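Monosaccharide ABC transporter substrate-binding protein, CUT2 family (PDB 4YHS) probably binds a sugar or a related small solute in the periplasm and delivers it to an ABC importer of the CUT2 family. Local coordinates at residues Met292-Arg304 with Thr337-Phe349. Sequence-based numbering, arbitrary orientation.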
loop_
_atom_site.group_PDB
_atom_site.type_symbol
_atom_site.label_atom_id
_atom_site.label_comp_id
_atom_site.label_asym_id
_atom_site.label_seq_id
_atom_site.Cartn_x
_atom_site.Cartn_y
_atom_site.Cartn_z
HETATM N N MSE A 292 -0.340 -1.196 18.684
HETATM C CA MSE A 292 1.100 -1.383 18.838
HETATM C C MSE A 292 1.901 -1.092 17.575
HETATM O O MSE A 292 2.970 -0.447 17.631
HETATM C CB MSE A 292 1.430 -2.806 19.280
HETATM C CG MSE A 292 2.951 -3.082 19.321
HETATM SE SE MSE A 292 3.222 -4.879 20.096
HETATM C CE MSE A 292 3.513 -4.302 21.893
ATOM N N ALA A 293 1.437 -1.608 16.444
ATOM C CA ALA A 293 2.258 -1.564 15.222
ATOM C C ALA A 293 1.479 -1.874 13.959
ATOM O O ALA A 293 0.457 -2.570 14.004
ATOM C CB ALA A 293 3.414 -2.562 15.344
ATOM N N ALA A 294 2.004 -1.402 12.827
ATOM C CA ALA A 294 1.509 -1.759 11.501
ATOM C C ALA A 294 2.604 -1.428 10.474
ATOM O O ALA A 294 3.338 -0.480 10.666
ATOM C CB ALA A 294 0.215 -0.986 11.164
ATOM N N PRO A 295 2.682 -2.191 9.379
ATOM C CA PRO A 295 3.624 -1.849 8.303
ATOM C C PRO A 295 3.126 -0.674 7.474
ATOM O O PRO A 295 1.913 -0.465 7.357
ATOM C CB PRO A 295 3.661 -3.103 7.451
ATOM C CG PRO A 295 2.309 -3.686 7.591
ATOM C CD PRO A 295 1.906 -3.409 9.049
ATOM N N ALA A 296 4.060 0.065 6.888
ATOM C CA ALA A 296 3.696 1.117 5.952
ATOM C C ALA A 296 4.260 0.765 4.593
ATOM O O ALA A 296 5.425 0.381 4.499
ATOM C CB ALA A 296 4.213 2.449 6.423
ATOM N N ASP A 297 3.451 0.922 3.557
ATOM C CA ASP A 297 3.927 0.698 2.168
ATOM C C ASP A 297 4.321 1.995 1.486
ATOM O O ASP A 297 4.695 1.998 0.304
ATOM C CB ASP A 297 2.888 -0.046 1.316
ATOM C CG ASP A 297 1.685 0.806 0.917
ATOM O OD1 ASP A 297 1.431 1.845 1.535
ATOM O OD2 ASP A 297 0.964 0.376 0.006
ATOM N N SER A 298 4.326 3.067 2.258
ATOM C CA SER A 298 4.720 4.377 1.727
ATOM C C SER A 298 3.969 4.655 0.412
ATOM O O SER A 298 4.584 4.897 -0.645
ATOM C CB SER A 298 6.241 4.447 1.486
ATOM O OG SER A 298 6.972 4.368 2.687
HETATM N N MSE A 299 2.641 4.587 0.451
HETATM C CA MSE A 299 1.858 4.736 -0.789
HETATM C C MSE A 299 2.023 6.101 -1.440
HETATM O O MSE A 299 1.901 6.235 -2.659
HETATM C CB MSE A 299 0.366 4.452 -0.539
HETATM C CG MSE A 299 -0.546 5.595 -0.127
HETATM SE SE MSE A 299 -0.186 6.249 1.687
HETATM C CE MSE A 299 -1.081 4.874 2.799
ATOM N N VAL A 300 2.324 7.112 -0.647
ATOM C CA VAL A 300 2.653 8.422 -1.213
ATOM C C VAL A 300 3.857 8.326 -2.178
ATOM O O VAL A 300 3.825 8.841 -3.315
ATOM C CB VAL A 300 2.983 9.455 -0.112
ATOM C CG1 VAL A 300 3.380 10.761 -0.721
ATOM C CG2 VAL A 300 1.821 9.677 0.841
ATOM N N ILE A 301 4.896 7.655 -1.705
ATOM C CA ILE A 301 6.114 7.424 -2.462
ATOM C C ILE A 301 5.875 6.525 -3.696
ATOM O O ILE A 301 6.527 6.715 -4.722
ATOM C CB ILE A 301 7.222 6.800 -1.565
ATOM C CG1 ILE A 301 7.484 7.656 -0.290
ATOM C CG2 ILE A 301 8.502 6.653 -2.361
ATOM C CD1 ILE A 301 7.803 9.145 -0.538
ATOM N N GLN A 302 4.954 5.549 -3.613
ATOM C CA GLN A 302 4.540 4.817 -4.809
ATOM C C GLN A 302 4.031 5.786 -5.873
ATOM O O GLN A 302 4.412 5.667 -7.044
ATOM C CB GLN A 302 3.488 3.774 -4.470
ATOM C CG GLN A 302 4.077 2.613 -3.688
ATOM C CD GLN A 302 3.031 1.627 -3.245
ATOM O OE1 GLN A 302 2.247 1.127 -4.060
ATOM N NE2 GLN A 302 2.984 1.350 -1.940
ATOM N N GLY A 303 3.230 6.767 -5.470
ATOM C CA GLY A 303 2.797 7.816 -6.374
ATOM C C GLY A 303 3.948 8.634 -6.947
ATOM O O GLY A 303 4.033 8.822 -8.173
ATOM N N ARG A 304 4.828 9.130 -6.087
ATOM C CA ARG A 304 6.009 9.878 -6.568
ATOM C C ARG A 304 6.888 9.082 -7.560
ATOM O O ARG A 304 7.332 9.632 -8.552
ATOM C CB ARG A 304 6.903 10.309 -5.395
ATOM C CG ARG A 304 6.269 11.212 -4.339
ATOM C CD ARG A 304 7.350 11.753 -3.417
ATOM N NE ARG A 304 6.850 12.691 -2.378
ATOM C CZ ARG A 304 6.832 14.017 -2.517
ATOM N NH1 ARG A 304 7.245 14.585 -3.658
ATOM N NH2 ARG A 304 6.421 14.804 -1.509
ATOM N N THR A 337 9.875 9.475 13.859
ATOM C CA THR A 337 11.125 9.671 13.067
ATOM C C THR A 337 10.822 9.694 11.575
ATOM O O THR A 337 11.673 10.104 10.771
ATOM C CB THR A 337 12.196 8.558 13.347
ATOM O OG1 THR A 337 11.704 7.300 12.865
ATOM C CG2 THR A 337 12.516 8.432 14.824
ATOM N N VAL A 338 9.609 9.270 11.206
ATOM C CA VAL A 338 9.171 9.234 9.816
ATOM C C VAL A 338 8.247 10.398 9.488
ATOM O O VAL A 338 7.285 10.650 10.230
ATOM C CB VAL A 338 8.409 7.909 9.510
ATOM C CG1 VAL A 338 7.907 7.876 8.075
ATOM C CG2 VAL A 338 9.310 6.698 9.803
ATOM N N PRO A 339 8.548 11.149 8.417
ATOM C CA PRO A 339 7.567 12.186 8.056
ATOM C C PRO A 339 6.256 11.510 7.705
ATOM O O PRO A 339 6.272 10.587 6.873
ATOM C CB PRO A 339 8.177 12.866 6.804
ATOM C CG PRO A 339 9.631 12.529 6.860
ATOM C CD PRO A 339 9.680 11.126 7.468
ATOM N N GLN A 340 5.162 11.935 8.330
ATOM C CA GLN A 340 3.831 11.423 7.968
ATOM C C GLN A 340 3.590 11.401 6.476
ATOM O O GLN A 340 3.043 10.413 5.942
ATOM C CB GLN A 340 2.737 12.264 8.619
ATOM C CG GLN A 340 1.335 11.781 8.282
ATOM C CD GLN A 340 0.272 12.548 9.036
ATOM O OE1 GLN A 340 0.455 12.900 10.206
ATOM N NE2 GLN A 340 -0.845 12.819 8.368
ATOM N N ALA A 341 3.997 12.485 5.805
ATOM C CA ALA A 341 3.722 12.670 4.377
ATOM C C ALA A 341 4.445 11.704 3.456
ATOM O O ALA A 341 4.182 11.727 2.247
ATOM C CB ALA A 341 4.021 14.095 3.944
ATOM N N ASN A 342 5.300 10.827 3.996
ATOM C CA ASN A 342 5.821 9.730 3.160
ATOM C C ASN A 342 4.891 8.501 3.187
ATOM O O ASN A 342 4.974 7.627 2.317
ATOM C CB ASN A 342 7.211 9.320 3.602
ATOM C CG ASN A 342 8.229 10.386 3.333
ATOM O OD1 ASN A 342 7.977 11.316 2.547
ATOM N ND2 ASN A 342 9.384 10.281 3.981
ATOM N N ILE A 343 4.020 8.423 4.202
ATOM C CA ILE A 343 3.269 7.174 4.422
ATOM C C ILE A 343 1.777 7.350 4.546
ATOM O O ILE A 343 1.072 6.354 4.547
ATOM C CB ILE A 343 3.765 6.388 5.685
ATOM C CG1 ILE A 343 3.636 7.210 6.977
ATOM C CG2 ILE A 343 5.222 5.963 5.486
ATOM C CD1 ILE A 343 3.895 6.378 8.235
ATOM N N LEU A 344 1.320 8.597 4.599
ATOM C CA LEU A 344 -0.097 8.950 4.616
ATOM C C LEU A 344 -0.269 10.320 3.979
ATOM O O LEU A 344 0.691 11.104 3.909
ATOM C CB LEU A 344 -0.631 8.980 6.035
ATOM C CG LEU A 344 -0.978 7.681 6.772
ATOM C CD1 LEU A 344 -1.322 8.017 8.226
ATOM C CD2 LEU A 344 -2.131 7.000 6.086
ATOM N N PRO A 345 -1.497 10.654 3.556
ATOM C CA PRO A 345 -1.681 12.052 3.175
ATOM C C PRO A 345 -1.616 12.960 4.392
ATOM O O PRO A 345 -1.904 12.490 5.494
ATOM C CB PRO A 345 -3.079 12.061 2.551
ATOM C CG PRO A 345 -3.786 10.954 3.247
ATOM C CD PRO A 345 -2.755 9.879 3.435
ATOM N N PRO A 346 -1.258 14.242 4.216
ATOM C CA PRO A 346 -1.344 15.168 5.346
ATOM C C PRO A 346 -2.775 15.224 5.872
ATOM O O PRO A 346 -3.692 15.054 5.059
ATOM C CB PRO A 346 -0.933 16.520 4.727
ATOM C CG PRO A 346 -0.103 16.109 3.499
ATOM C CD PRO A 346 -0.791 14.908 2.988
ATOM N N ASP A 347 -2.969 15.444 7.166
ATOM C CA ASP A 347 -4.314 15.768 7.668
ATOM C C ASP A 347 -4.898 16.962 6.940
ATOM O O ASP A 347 -4.219 17.944 6.693
ATOM C CB ASP A 347 -4.282 16.075 9.160
ATOM C CG ASP A 347 -3.745 14.931 9.976
ATOM O OD1 ASP A 347 -4.490 13.974 10.192
ATOM O OD2 ASP A 347 -2.585 14.999 10.398
ATOM N N GLY A 348 -6.173 16.870 6.570
ATOM C CA GLY A 348 -6.862 18.024 6.025
ATOM C C GLY A 348 -6.618 18.195 4.540
ATOM O O GLY A 348 -7.266 19.005 3.915
ATOM N N PHE A 349 -5.681 17.434 3.983
ATOM C CA PHE A 349 -5.339 17.554 2.566
ATOM C C PHE A 349 -6.569 17.276 1.718
ATOM O O PHE A 349 -7.297 16.304 1.950
ATOM C CB PHE A 349 -4.201 16.596 2.196
ATOM C CG PHE A 349 -3.874 16.559 0.711
ATOM C CD1 PHE A 349 -3.242 17.632 0.083
ATOM C CD2 PHE A 349 -4.218 15.463 -0.052
ATOM C CE1 PHE A 349 -2.942 17.571 -1.285
ATOM C CE2 PHE A 349 -3.904 15.414 -1.420
ATOM C CZ PHE A 349 -3.276 16.468 -2.005
HETATM O O HOH W 1 2.136 4.007 3.834
HETATM O O HOH W 2 6.259 12.411 0.415
#
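Ile343 of 337-349 packs against Ala296 and Ser298 in a buried contact in which aliphatic side chains rest largely on backbone carbonyls, with water bridging the polar groups; it joins the turn that leads from strand 293-296 into helix 299-314 to an irregular loop near the C-terminus. The site lies close to the middle of a two-lobed chain of the periplasmic binding protein class. CG2 of Ile343 rests 3.8 Å from Ala296 CB and also touches the hydroxyl of Ser298, which is hydrogen-bonded to Tyr29 OH. Val300 points at the loop; with CG1 anti to the backbone N (chi1 177°), its methyls straddle Ala341 O, CG1 at 3.2 Å, and CG2 reaches on toward Leu344 O. Met299, a selenomethionine, is bent at chi2 and chi3, which brings SE to 3.1 Å from Ile343 O and lays its methyl beside CD2 of Leu344. Asn342 O faces carbon: Ser298 CA lies at 3.3 Å in a CH...O contact, with Val300 CB and Ile301 CG1 also near. Two waters carry the polar links. One donates both to Asp297 OD1 and, at 2.7 Å, to Ile343 O; the other accepts from Arg304 NE in the plane of the guanidinium and donates to Ala341 O and Asn342 OD1, each 2.9 Å from the water oxygen. Arg304 also forms a salt bridge with Glu83. Within the loop, Gln340 O accepts from the backbone N of both Ile343 and Leu344. The example illustrates how an irregular loop can dock on a helix start through close packing and bridging water; the burial of Asn342 O without a hydrogen-bond partner probably carries a desolvation cost, which the CH...O contact may partly offset.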